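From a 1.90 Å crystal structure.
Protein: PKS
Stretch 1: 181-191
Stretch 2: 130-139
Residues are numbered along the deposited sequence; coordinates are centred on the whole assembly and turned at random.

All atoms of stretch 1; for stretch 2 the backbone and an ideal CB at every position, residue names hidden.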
# COMPACT_ATOMS: atom_id res chain seq x y z
N ASN A 181 -15.94 7.06 8.96
CA ASN A 181 -16.38 5.67 9.27
C ASN A 181 -16.13 4.67 8.14
O ASN A 181 -17.05 4.01 7.66
CB ASN A 181 -17.86 5.61 9.66
CG ASN A 181 -18.22 4.29 10.36
OD1 ASN A 181 -17.45 3.79 11.18
ND2 ASN A 181 -19.37 3.72 10.03
N LEU A 182 -14.87 4.53 7.76
CA LEU A 182 -14.48 3.56 6.74
C LEU A 182 -13.84 2.40 7.49
O LEU A 182 -12.84 2.60 8.18
CB LEU A 182 -13.51 4.20 5.73
CG LEU A 182 -13.90 5.57 5.20
CD1 LEU A 182 -12.93 6.04 4.16
CD2 LEU A 182 -15.33 5.55 4.65
N CYS A 183 -14.42 1.21 7.38
CA CYS A 183 -13.98 0.05 8.15
C CYS A 183 -13.22 -0.99 7.33
O CYS A 183 -12.82 -2.03 7.86
CB CYS A 183 -15.19 -0.61 8.81
SG CYS A 183 -16.04 0.52 9.91
N GLY A 184 -13.04 -0.72 6.05
CA GLY A 184 -12.20 -1.56 5.21
C GLY A 184 -10.74 -1.25 5.48
O GLY A 184 -10.42 -0.43 6.34
N PRO A 185 -9.82 -1.92 4.77
CA PRO A 185 -8.40 -1.58 4.91
C PRO A 185 -8.17 -0.11 4.65
O PRO A 185 -8.65 0.41 3.64
CB PRO A 185 -7.71 -2.41 3.83
CG PRO A 185 -8.69 -3.39 3.40
CD PRO A 185 -10.05 -2.82 3.63
N SER A 186 -7.45 0.55 5.55
CA SER A 186 -7.14 1.96 5.40
C SER A 186 -5.64 2.11 5.47
O SER A 186 -5.01 1.90 6.52
CB SER A 186 -7.86 2.76 6.49
OG SER A 186 -9.28 2.54 6.38
N VAL A 187 -5.05 2.44 4.33
CA VAL A 187 -3.62 2.31 4.15
C VAL A 187 -3.05 3.54 3.47
O VAL A 187 -3.55 3.99 2.43
CB VAL A 187 -3.30 1.05 3.30
CG1 VAL A 187 -1.78 0.84 3.18
CG2 VAL A 187 -3.93 -0.19 3.93
N SER A 188 -2.00 4.10 4.04
CA SER A 188 -1.27 5.17 3.35
C SER A 188 -0.24 4.53 2.43
O SER A 188 0.57 3.70 2.85
CB SER A 188 -0.61 6.13 4.33
OG SER A 188 -1.61 6.74 5.13
N THR A 189 -0.33 4.91 1.16
CA THR A 189 0.48 4.33 0.10
C THR A 189 1.20 5.46 -0.61
O THR A 189 0.59 6.47 -0.99
CB THR A 189 -0.39 3.52 -0.88
OG1 THR A 189 -1.07 4.42 -1.74
CG2 THR A 189 -1.43 2.69 -0.15
N ASN A 190 2.51 5.31 -0.78
CA ASN A 190 3.34 6.37 -1.32
C ASN A 190 4.40 5.83 -2.28
O ASN A 190 5.18 4.96 -1.91
CB ASN A 190 4.02 7.12 -0.17
CG ASN A 190 3.09 8.07 0.53
OD1 ASN A 190 2.52 7.76 1.58
ND2 ASN A 190 2.92 9.25 -0.06
N THR A 191 4.41 6.35 -3.51
CA THR A 191 5.42 6.01 -4.51
C THR A 191 5.79 7.26 -5.31
O THR A 191 6.01 7.20 -6.51
CB THR A 191 4.91 4.91 -5.48
OG1 THR A 191 3.75 5.37 -6.17
CG2 THR A 191 4.55 3.64 -4.70
N UNK A 130 -22.15 -1.46 4.04
CA UNK A 130 -21.03 -1.47 3.11
C UNK A 130 -19.71 -1.44 3.88
O UNK A 130 -19.62 -0.80 4.93
CB UNK A 130 -21.12 -0.28 2.15
N UNK A 131 -18.71 -2.14 3.38
CA UNK A 131 -17.38 -2.09 3.96
C UNK A 131 -16.47 -1.32 3.01
O UNK A 131 -16.20 -1.76 1.89
CB UNK A 131 -16.84 -3.50 4.23
N UNK A 132 -16.04 -0.14 3.45
CA UNK A 132 -15.34 0.81 2.59
C UNK A 132 -13.87 0.95 3.02
O UNK A 132 -13.59 1.37 4.15
CB UNK A 132 -16.04 2.17 2.63
N UNK A 133 -12.97 0.62 2.11
CA UNK A 133 -11.54 0.78 2.30
C UNK A 133 -11.05 2.12 1.77
O UNK A 133 -11.78 2.83 1.08
CB UNK A 133 -10.79 -0.36 1.62
N UNK A 134 -9.82 2.47 2.11
CA UNK A 134 -9.22 3.68 1.59
C UNK A 134 -7.71 3.54 1.43
O UNK A 134 -6.99 3.15 2.37
CB UNK A 134 -9.54 4.86 2.51
N UNK A 135 -7.24 3.86 0.22
CA UNK A 135 -5.83 3.89 -0.12
C UNK A 135 -5.46 5.30 -0.58
O UNK A 135 -6.01 5.81 -1.55
CB UNK A 135 -5.51 2.86 -1.20
N UNK A 136 -4.55 5.94 0.13
CA UNK A 136 -4.26 7.34 -0.16
C UNK A 136 -2.84 7.72 0.22
O UNK A 136 -2.24 7.09 1.09
CB UNK A 136 -5.25 8.25 0.57
N UNK A 137 -2.31 8.75 -0.43
CA UNK A 137 -0.97 9.23 -0.11
C UNK A 137 -0.93 10.75 -0.15
O UNK A 137 -1.70 11.36 -0.87
CB UNK A 137 0.06 8.64 -1.08
N UNK A 138 -0.03 11.35 0.63
CA UNK A 138 0.21 12.77 0.56
C UNK A 138 1.67 13.02 0.27
O UNK A 138 2.53 12.15 0.45
CB UNK A 138 -0.22 13.46 1.86
N UNK A 139 1.95 14.22 -0.19
CA UNK A 139 3.30 14.60 -0.57
C UNK A 139 4.14 14.95 0.64
O UNK A 139 3.69 14.84 1.77
CB UNK A 139 3.27 15.78 -1.54

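At position 130 the ideal CB has nothing of stretch 1 within 5.5 Å. Many side chains would fit, polar ones included. The residue is Gln-130. Gln-130 NE2 binds a water at 2.8 Å, and that water also reaches Asn-181 O.

At position 131 CA-to-CB points sideways, and the ideal CB is 5.0 Å from Gly-184 N. The carbonyl of Cys-183 is an acceptor within reach of a long side chain, so a long polar or basic residue would suit. It is Arg-131. Its guanidinium lies with one face under Cys-183 O, which is 3.5 Å from Arg-131 CZ.

Position 132 has its ideal CB 4.0 Å from Leu-182 CD2, so an aliphatic residue is expected. Ile-132 fits: its CG2 lies 3.9 Å from Leu-182 CD2. Its backbone O accepts a hydrogen bond from Gly-184 N at 2.9 Å.

At position 133 an ideal CB would sit 3.0 Å from Pro-185 O, which is tight. Glycine is favoured, and Gly-133 is found.

Position 134 points to the same sheet face as Ser-186, with Leu-182 CD1 3.9 Å from its ideal CB. Valine, isoleucine or leucine could suit. Val-134 places CG1 3.3 Å from Ser-186 OG. Its N and O both turn to stretch 1 and bond to the residues before and after Ser-186: N donates to Pro-185 O and O accepts from Val-187 N, each at 2.8 Å.

Position 135 turns to the face of Val-187. Pro-185, Val-187 and Thr-189 CG2 offer an apolar surface there, suited to a large aliphatic or aromatic residue. In Tyr-135, CE2 lies 3.7 Å from Val-187 CB, Thr-189 CG2 meets the ring edge 3.7 Å from CD2, and OH is 3.5 Å from Pro-185 CB.

Position 136 shares its face with Ser-188. Its ideal CB is 4.9 Å from Val-187 O, so stretch 1 permits several side chains. Ala-136 bonds through its backbone: N donates to Val-187 O at 3.2 Å, and O accepts from Thr-189 N at 2.9 Å.

At position 137 an ideal CB would clash with Thr-189 O, only 2.2 Å away. This calls for glycine. Gly-137 CA lies 3.3 Å from Thr-189 O.

Position 138 points away, leaving the side chain unconstrained by stretch 1. It is Val-138, whose O accepts a weak bond from Asn-190 ND2 at 3.0 Å. A water links its N to Asn-190 OD1.

Position 139 also points away and makes no contact. It is Gly-139.

Stretch 2, residues 130-139: QRIGVYAGVG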
# COMPACT_ATOMS: atom_id res chain seq x y z
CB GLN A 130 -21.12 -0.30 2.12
CG GLN A 130 -20.89 1.08 2.73
CD GLN A 130 -22.01 1.51 3.66
OE1 GLN A 130 -23.15 1.69 3.23
NE2 GLN A 130 -21.70 1.68 4.95
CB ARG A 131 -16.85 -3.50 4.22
CG ARG A 131 -15.44 -3.52 4.75
CD ARG A 131 -15.15 -4.79 5.53
NE ARG A 131 -15.20 -4.53 6.97
CZ ARG A 131 -14.47 -5.17 7.88
NH1 ARG A 131 -13.61 -6.12 7.52
NH2 ARG A 131 -14.59 -4.85 9.16
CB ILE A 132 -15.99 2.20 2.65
CG1 ILE A 132 -17.50 2.10 2.42
CG2 ILE A 132 -15.32 3.12 1.65
CD1 ILE A 132 -18.23 3.42 2.42
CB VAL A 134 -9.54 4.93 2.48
CG1 VAL A 134 -9.19 4.69 3.93
CG2 VAL A 134 -8.85 6.18 1.94
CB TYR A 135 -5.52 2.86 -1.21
CG TYR A 135 -5.70 1.44 -0.73
CD1 TYR A 135 -6.95 0.82 -0.76
CD2 TYR A 135 -4.63 0.74 -0.20
CE1 TYR A 135 -7.10 -0.50 -0.29
CE2 TYR A 135 -4.78 -0.55 0.26
CZ TYR A 135 -6.00 -1.16 0.22
OH TYR A 135 -6.07 -2.45 0.72
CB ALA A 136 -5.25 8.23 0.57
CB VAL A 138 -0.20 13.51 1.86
CG1 VAL A 138 -1.72 13.36 2.10
CG2 VAL A 138 0.57 12.98 3.04
O HOH W 1 -16.98 0.91 6.02
O HOH W 2 -19.39 2.29 6.43
O HOH W 3 0.60 9.41 2.86
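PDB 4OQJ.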